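Local coordinates for protein putative NAD(P)H-flavin oxidoreductase (Neisseria meningitidis serogroup A / serotype 4A, PDB 6WT2) that binds flavin mononucleotide and probably acts as an NfsB-like nitroreductase that uses NADH or NADPH to reduce nitro compounds such as chloramphenicol, at residues R23-F36 with A77-F89. Numbering follows the deposited sequence.
Sequences RHYDAARKISAEDF and ADALDTASHLVVF. With FMN (flavin mononucleotide), chain G.
Phe36 lays one face of its ring over the imidazole of His85 in an offset stack: the centroids are 3.9 Å apart, the planes 20° from parallel, and His85 CD2 lies over the middle of the phenyl ring. With CG anti to the backbone N (chi1 -164°), Phe36 reaches from the first turn of helix 33-44 across the start of strand 85-92, where its CZ meets Val87 CG2 at the ring edge, 3.6 Å away. The imidazole is also met at its edge, in plane, by Ser84 OG, which helps set its rotation: His85 ND1 shares a hydrogen bond of 2.8 Å with Ser84 OG, either atom being a possible donor. Ser84 OG also accepts from Ile31 N at 2.9 Å and 169°, nearly straight, so this one buried hydroxyl joins the loop to the residue leading into strand 85-92 and to the strand's first imidazole. Ser84 and His85 form a classic beta bulge opposite Phe202 of strand 194-203, and both side chains point toward segment 23-36.

Further along, Tyr25 rests its CD2 3.7 Å from Ala83 CB, while its hydroxyl is hydrogen-bonded to Thr201 of strand 194-203; Thr82 OG1 receives only a weak bond from Tyr25 N. Water bridges Lys30 NZ to Ser84 O. The stack and the Ser84 hydroxyl thus hold the helix start and adjoining loop against the strand, while Arg23, at the opposite end of segment 23-36, binds the flavin: NE donates to FMN O2 (2.8 Å) and NH2 to FMN N1. A positive guanidinium there would probably stabilise negative charge on the reduced flavin.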
loop_
_atom_site.group_PDB
_atom_site.type_symbol
_atom_site.label_atom_id
_atom_site.label_comp_id
_atom_site.label_asym_id
_atom_site.label_seq_id
_atom_site.Cartn_x
_atom_site.Cartn_y
_atom_site.Cartn_z
ATOM N N ARG A 23 7.763 -17.002 -7.299
ATOM C CA ARG A 23 8.177 -17.804 -6.157
ATOM C C ARG A 23 9.512 -18.503 -6.358
ATOM O O ARG A 23 10.078 -19.007 -5.380
ATOM C CB ARG A 23 7.111 -18.844 -5.803
ATOM C CG ARG A 23 5.933 -18.250 -5.054
ATOM C CD ARG A 23 4.894 -17.699 -6.018
ATOM N NE ARG A 23 3.752 -17.131 -5.308
ATOM C CZ ARG A 23 2.616 -16.770 -5.897
ATOM N NH1 ARG A 23 2.468 -16.924 -7.204
ATOM N NH2 ARG A 23 1.632 -16.253 -5.177
ATOM N N HIS A 24 10.048 -18.497 -7.575
ATOM C CA HIS A 24 11.221 -19.294 -7.927
ATOM C C HIS A 24 12.120 -18.461 -8.820
ATOM O O HIS A 24 11.779 -18.189 -9.975
ATOM C CB HIS A 24 10.817 -20.588 -8.631
ATOM C CG HIS A 24 9.876 -21.422 -7.835
ATOM N ND1 HIS A 24 10.284 -22.172 -6.755
ATOM C CD2 HIS A 24 8.539 -21.603 -7.939
ATOM C CE1 HIS A 24 9.240 -22.800 -6.243
ATOM N NE2 HIS A 24 8.169 -22.466 -6.938
ATOM N N TYR A 25 13.276 -18.089 -8.294
ATOM C CA TYR A 25 14.190 -17.197 -8.980
ATOM C C TYR A 25 15.376 -17.972 -9.530
ATOM O O TYR A 25 15.651 -19.100 -9.117
ATOM C CB TYR A 25 14.692 -16.111 -8.033
ATOM C CG TYR A 25 13.614 -15.191 -7.510
ATOM C CD1 TYR A 25 13.214 -14.079 -8.247
ATOM C CD2 TYR A 25 13.017 -15.414 -6.270
ATOM C CE1 TYR A 25 12.239 -13.201 -7.767
ATOM C CE2 TYR A 25 12.040 -14.549 -5.783
ATOM C CZ TYR A 25 11.664 -13.443 -6.537
ATOM O OH TYR A 25 10.714 -12.577 -6.057
ATOM N N ASP A 26 16.069 -17.348 -10.476
ATOM C CA ASP A 26 17.347 -17.857 -10.961
ATOM C C ASP A 26 18.412 -17.565 -9.906
ATOM O O ASP A 26 18.828 -16.415 -9.731
ATOM C CB ASP A 26 17.691 -17.221 -12.306
ATOM C CG ASP A 26 18.957 -17.805 -12.930
ATOM O OD1 ASP A 26 19.816 -18.345 -12.195
ATOM O OD2 ASP A 26 19.090 -17.722 -14.167
ATOM N N ALA A 27 18.873 -18.608 -9.212
ATOM C CA ALA A 27 19.797 -18.413 -8.100
ATOM C C ALA A 27 21.129 -17.800 -8.523
ATOM O O ALA A 27 21.834 -17.232 -7.679
ATOM C CB ALA A 27 20.046 -19.749 -7.394
ATOM N N ALA A 28 21.499 -17.894 -9.794
ATOM C CA ALA A 28 22.770 -17.335 -10.228
ATOM C C ALA A 28 22.693 -15.857 -10.603
ATOM O O ALA A 28 23.745 -15.226 -10.757
ATOM C CB ALA A 28 23.327 -18.139 -11.410
ATOM N N ARG A 29 21.497 -15.279 -10.732
ATOM C CA ARG A 29 21.338 -13.923 -11.240
ATOM C C ARG A 29 21.131 -12.933 -10.095
ATOM O O ARG A 29 20.125 -13.002 -9.384
ATOM C CB ARG A 29 20.170 -13.859 -12.219
ATOM C CG ARG A 29 20.502 -14.414 -13.584
ATOM C CD ARG A 29 20.510 -13.292 -14.599
ATOM N NE ARG A 29 19.218 -13.146 -15.252
ATOM C CZ ARG A 29 18.758 -12.006 -15.762
ATOM N NH1 ARG A 29 19.470 -10.888 -15.681
ATOM N NH2 ARG A 29 17.574 -11.986 -16.346
ATOM N N LYS A 30 22.074 -12.005 -9.932
ATOM C CA LYS A 30 22.006 -10.995 -8.884
ATOM C C LYS A 30 21.604 -9.643 -9.467
ATOM O O LYS A 30 22.090 -9.242 -10.528
ATOM C CB LYS A 30 23.358 -10.867 -8.166
ATOM C CG LYS A 30 23.870 -12.179 -7.560
ATOM C CD LYS A 30 22.871 -12.723 -6.555
ATOM C CE LYS A 30 23.147 -14.164 -6.180
ATOM N NZ LYS A 30 22.118 -14.639 -5.210
ATOM N N ILE A 31 20.721 -8.942 -8.761
ATOM C CA ILE A 31 20.423 -7.555 -9.096
ATOM C C ILE A 31 21.648 -6.711 -8.785
ATOM O O ILE A 31 22.244 -6.844 -7.708
ATOM C CB ILE A 31 19.199 -7.067 -8.303
ATOM C CG1 ILE A 31 17.955 -7.918 -8.623
ATOM C CG2 ILE A 31 18.935 -5.608 -8.578
ATOM C CD1 ILE A 31 16.878 -7.823 -7.554
ATOM N N SER A 32 22.049 -5.855 -9.727
ATOM C CA SER A 32 23.205 -4.996 -9.486
ATOM C C SER A 32 22.938 -4.038 -8.326
ATOM O O SER A 32 21.786 -3.708 -8.006
ATOM C CB SER A 32 23.554 -4.177 -10.731
ATOM O OG SER A 32 22.567 -3.179 -10.960
ATOM N N ALA A 33 24.035 -3.571 -7.714
ATOM C CA ALA A 33 23.930 -2.593 -6.637
ATOM C C ALA A 33 23.146 -1.372 -7.093
ATOM O O ALA A 33 22.259 -0.891 -6.384
ATOM C CB ALA A 33 25.324 -2.186 -6.151
ATOM N N GLU A 34 23.458 -0.871 -8.294
ATOM C CA GLU A 34 22.781 0.306 -8.829
ATOM C C GLU A 34 21.299 0.045 -9.062
ATOM O O GLU A 34 20.457 0.897 -8.748
ATOM C CB GLU A 34 23.451 0.754 -10.131
ATOM C CG GLU A 34 24.893 1.268 -9.961
ATOM C CD GLU A 34 25.924 0.164 -9.670
ATOM O OE1 GLU A 34 25.610 -1.045 -9.831
ATOM O OE2 GLU A 34 27.061 0.517 -9.274
ATOM N N ASP A 35 20.953 -1.113 -9.630
ATOM C CA ASP A 35 19.541 -1.403 -9.861
ATOM C C ASP A 35 18.782 -1.517 -8.545
ATOM O O ASP A 35 17.646 -1.036 -8.429
ATOM C CB ASP A 35 19.375 -2.684 -10.680
ATOM C CG ASP A 35 19.620 -2.464 -12.160
ATOM O OD1 ASP A 35 19.828 -1.298 -12.572
ATOM O OD2 ASP A 35 19.617 -3.462 -12.910
ATOM N N PHE A 36 19.397 -2.134 -7.537
ATOM C CA PHE A 36 18.694 -2.270 -6.271
ATOM C C PHE A 36 18.561 -0.937 -5.552
ATOM O O PHE A 36 17.562 -0.718 -4.858
ATOM C CB PHE A 36 19.367 -3.277 -5.338
ATOM C CG PHE A 36 18.458 -3.690 -4.224
ATOM C CD1 PHE A 36 17.349 -4.476 -4.491
ATOM C CD2 PHE A 36 18.638 -3.208 -2.945
ATOM C CE1 PHE A 36 16.461 -4.817 -3.486
ATOM C CE2 PHE A 36 17.750 -3.549 -1.933
ATOM C CZ PHE A 36 16.668 -4.351 -2.206
ATOM N N ALA A 77 9.700 -20.009 1.317
ATOM C CA ALA A 77 10.754 -20.939 1.720
ATOM C C ALA A 77 11.739 -21.195 0.584
ATOM O O ALA A 77 12.957 -21.146 0.779
ATOM C CB ALA A 77 10.145 -22.250 2.212
ATOM N N ASP A 78 11.229 -21.445 -0.621
ATOM C CA ASP A 78 12.125 -21.700 -1.740
ATOM C C ASP A 78 12.864 -20.436 -2.174
ATOM O O ASP A 78 14.014 -20.516 -2.614
ATOM C CB ASP A 78 11.340 -22.310 -2.902
ATOM C CG ASP A 78 10.823 -23.716 -2.587
ATOM O OD1 ASP A 78 11.546 -24.491 -1.917
ATOM O OD2 ASP A 78 9.695 -24.058 -3.014
ATOM N N ALA A 79 12.234 -19.265 -2.041
ATOM C CA ALA A 79 12.856 -18.028 -2.495
ATOM C C ALA A 79 14.013 -17.607 -1.599
ATOM O O ALA A 79 14.903 -16.874 -2.045
ATOM C CB ALA A 79 11.826 -16.906 -2.552
ATOM N N LEU A 80 14.007 -18.031 -0.331
ATOM C CA LEU A 80 15.109 -17.702 0.569
ATOM C C LEU A 80 16.433 -18.275 0.074
ATOM O O LEU A 80 17.502 -17.725 0.378
ATOM C CB LEU A 80 14.784 -18.195 1.976
ATOM C CG LEU A 80 13.725 -17.319 2.646
ATOM C CD1 LEU A 80 13.189 -17.938 3.918
ATOM C CD2 LEU A 80 14.310 -15.938 2.924
ATOM N N ASP A 81 16.384 -19.358 -0.703
ATOM C CA ASP A 81 17.585 -19.924 -1.295
ATOM C C ASP A 81 17.953 -19.300 -2.634
ATOM O O ASP A 81 19.124 -19.343 -3.021
ATOM C CB ASP A 81 17.422 -21.434 -1.478
ATOM C CG ASP A 81 17.169 -22.153 -0.169
ATOM O OD1 ASP A 81 17.739 -21.722 0.857
ATOM O OD2 ASP A 81 16.406 -23.147 -0.165
ATOM N N THR A 82 17.002 -18.711 -3.351
ATOM C CA THR A 82 17.244 -18.340 -4.736
ATOM C C THR A 82 17.087 -16.860 -5.034
ATOM O O THR A 82 17.598 -16.411 -6.065
ATOM C CB THR A 82 16.313 -19.126 -5.679
ATOM O OG1 THR A 82 14.944 -18.749 -5.457
ATOM C CG2 THR A 82 16.476 -20.652 -5.465
ATOM N N ALA A 83 16.385 -16.103 -4.198
ATOM C CA ALA A 83 16.149 -14.691 -4.496
ATOM C C ALA A 83 17.450 -13.900 -4.437
ATOM O O ALA A 83 18.324 -14.165 -3.607
ATOM C CB ALA A 83 15.129 -14.088 -3.520
ATOM N N SER A 84 17.571 -12.912 -5.329
ATOM C CA SER A 84 18.687 -11.979 -5.256
ATOM C C SER A 84 18.636 -11.166 -3.965
ATOM O O SER A 84 19.614 -11.115 -3.205
ATOM C CB SER A 84 18.675 -11.056 -6.475
ATOM O OG SER A 84 19.679 -10.071 -6.354
ATOM N N HIS A 85 17.501 -10.523 -3.706
ATOM C CA HIS A 85 17.342 -9.649 -2.560
ATOM C C HIS A 85 16.065 -9.987 -1.805
ATOM O O HIS A 85 15.087 -10.468 -2.382
ATOM C CB HIS A 85 17.310 -8.168 -2.985
ATOM C CG HIS A 85 18.646 -7.615 -3.380
ATOM N ND1 HIS A 85 19.313 -8.017 -4.517
ATOM C CD2 HIS A 85 19.424 -6.669 -2.800
ATOM C CE1 HIS A 85 20.454 -7.350 -4.612
ATOM N NE2 HIS A 85 20.541 -6.523 -3.587
ATOM N N LEU A 86 16.100 -9.728 -0.499
ATOM C CA LEU A 86 14.941 -9.812 0.381
ATOM C C LEU A 86 14.853 -8.529 1.196
ATOM O O LEU A 86 15.856 -8.081 1.760
ATOM C CB LEU A 86 15.055 -11.019 1.312
ATOM C CG LEU A 86 14.091 -11.114 2.491
ATOM C CD1 LEU A 86 12.648 -11.293 2.040
ATOM C CD2 LEU A 86 14.520 -12.270 3.400
ATOM N N VAL A 87 13.661 -7.945 1.261
ATOM C CA VAL A 87 13.397 -6.757 2.071
ATOM C C VAL A 87 12.302 -7.111 3.066
ATOM O O VAL A 87 11.249 -7.635 2.679
ATOM C CB VAL A 87 12.982 -5.551 1.207
ATOM C CG1 VAL A 87 12.669 -4.331 2.086
ATOM C CG2 VAL A 87 14.076 -5.203 0.201
ATOM N N VAL A 88 12.561 -6.865 4.340
ATOM C CA VAL A 88 11.555 -6.971 5.385
ATOM C C VAL A 88 11.231 -5.547 5.805
ATOM O O VAL A 88 12.127 -4.797 6.218
ATOM C CB VAL A 88 12.049 -7.807 6.576
ATOM C CG1 VAL A 88 10.990 -7.827 7.683
ATOM C CG2 VAL A 88 12.434 -9.230 6.119
ATOM N N PHE A 89 9.966 -5.174 5.685
ATOM C CA PHE A 89 9.502 -3.831 5.994
ATOM C C PHE A 89 9.147 -3.740 7.468
ATOM O O PHE A 89 8.396 -4.571 7.988
ATOM C CB PHE A 89 8.278 -3.466 5.146
ATOM C CG PHE A 89 8.552 -3.378 3.671
ATOM C CD1 PHE A 89 8.706 -2.147 3.057
ATOM C CD2 PHE A 89 8.638 -4.530 2.891
ATOM C CE1 PHE A 89 8.939 -2.058 1.692
ATOM C CE2 PHE A 89 8.890 -4.456 1.529
ATOM C CZ PHE A 89 9.025 -3.222 0.926
HETATM N N1 FMN G . 2.720 -15.104 -2.396
HETATM C C2 FMN G . 3.352 -16.155 -1.812
HETATM O O2 FMN G . 3.662 -17.131 -2.530
HETATM N N3 FMN G . 3.685 -16.172 -0.509
HETATM C C4 FMN G . 3.348 -15.186 0.333
HETATM O O4 FMN G . 3.722 -15.166 1.528
HETATM C C4A FMN G . 2.642 -14.020 -0.223
HETATM N N5 FMN G . 2.192 -13.044 0.587
HETATM C C5A FMN G . 1.628 -11.928 0.052
HETATM C C6 FMN G . 1.475 -10.793 0.853
HETATM C C7 FMN G . 0.895 -9.655 0.311
HETATM C C7M FMN G . 0.701 -8.415 1.154
HETATM C C8 FMN G . 0.500 -9.630 -1.120
HETATM C C8M FMN G . -0.025 -8.347 -1.718
HETATM C C9 FMN G . 0.717 -10.736 -1.934
HETATM C C9A FMN G . 1.332 -11.865 -1.406
HETATM N N10 FMN G . 1.606 -12.982 -2.228
HETATM C C10 FMN G . 2.225 -14.095 -1.646
HETATM C "C1'" FMN G . 1.303 -12.952 -3.665
HETATM C "C2'" FMN G . -0.185 -13.191 -3.959
HETATM O "O2'" FMN G . -0.542 -14.588 -3.796
HETATM C "C3'" FMN G . -0.444 -12.667 -5.369
HETATM O "O3'" FMN G . -0.210 -11.244 -5.370
HETATM C "C4'" FMN G . -1.860 -12.898 -5.911
HETATM O "O4'" FMN G . -2.153 -14.290 -5.909
HETATM C "C5'" FMN G . -1.992 -12.343 -7.321
HETATM O "O5'" FMN G . -1.041 -12.938 -8.197
HETATM P P FMN G . -0.050 -11.969 -9.021
HETATM O O1P FMN G . 0.519 -11.110 -7.917
HETATM O O2P FMN G . 0.975 -12.816 -9.719
HETATM O O3P FMN G . -0.875 -11.139 -9.962
HETATM O O HOH W 1 9.312 -19.149 -2.606
HETATM O O HOH W 2 19.891 -14.729 -6.676
HETATM O O HOH W 3 21.730 -12.749 -2.909
#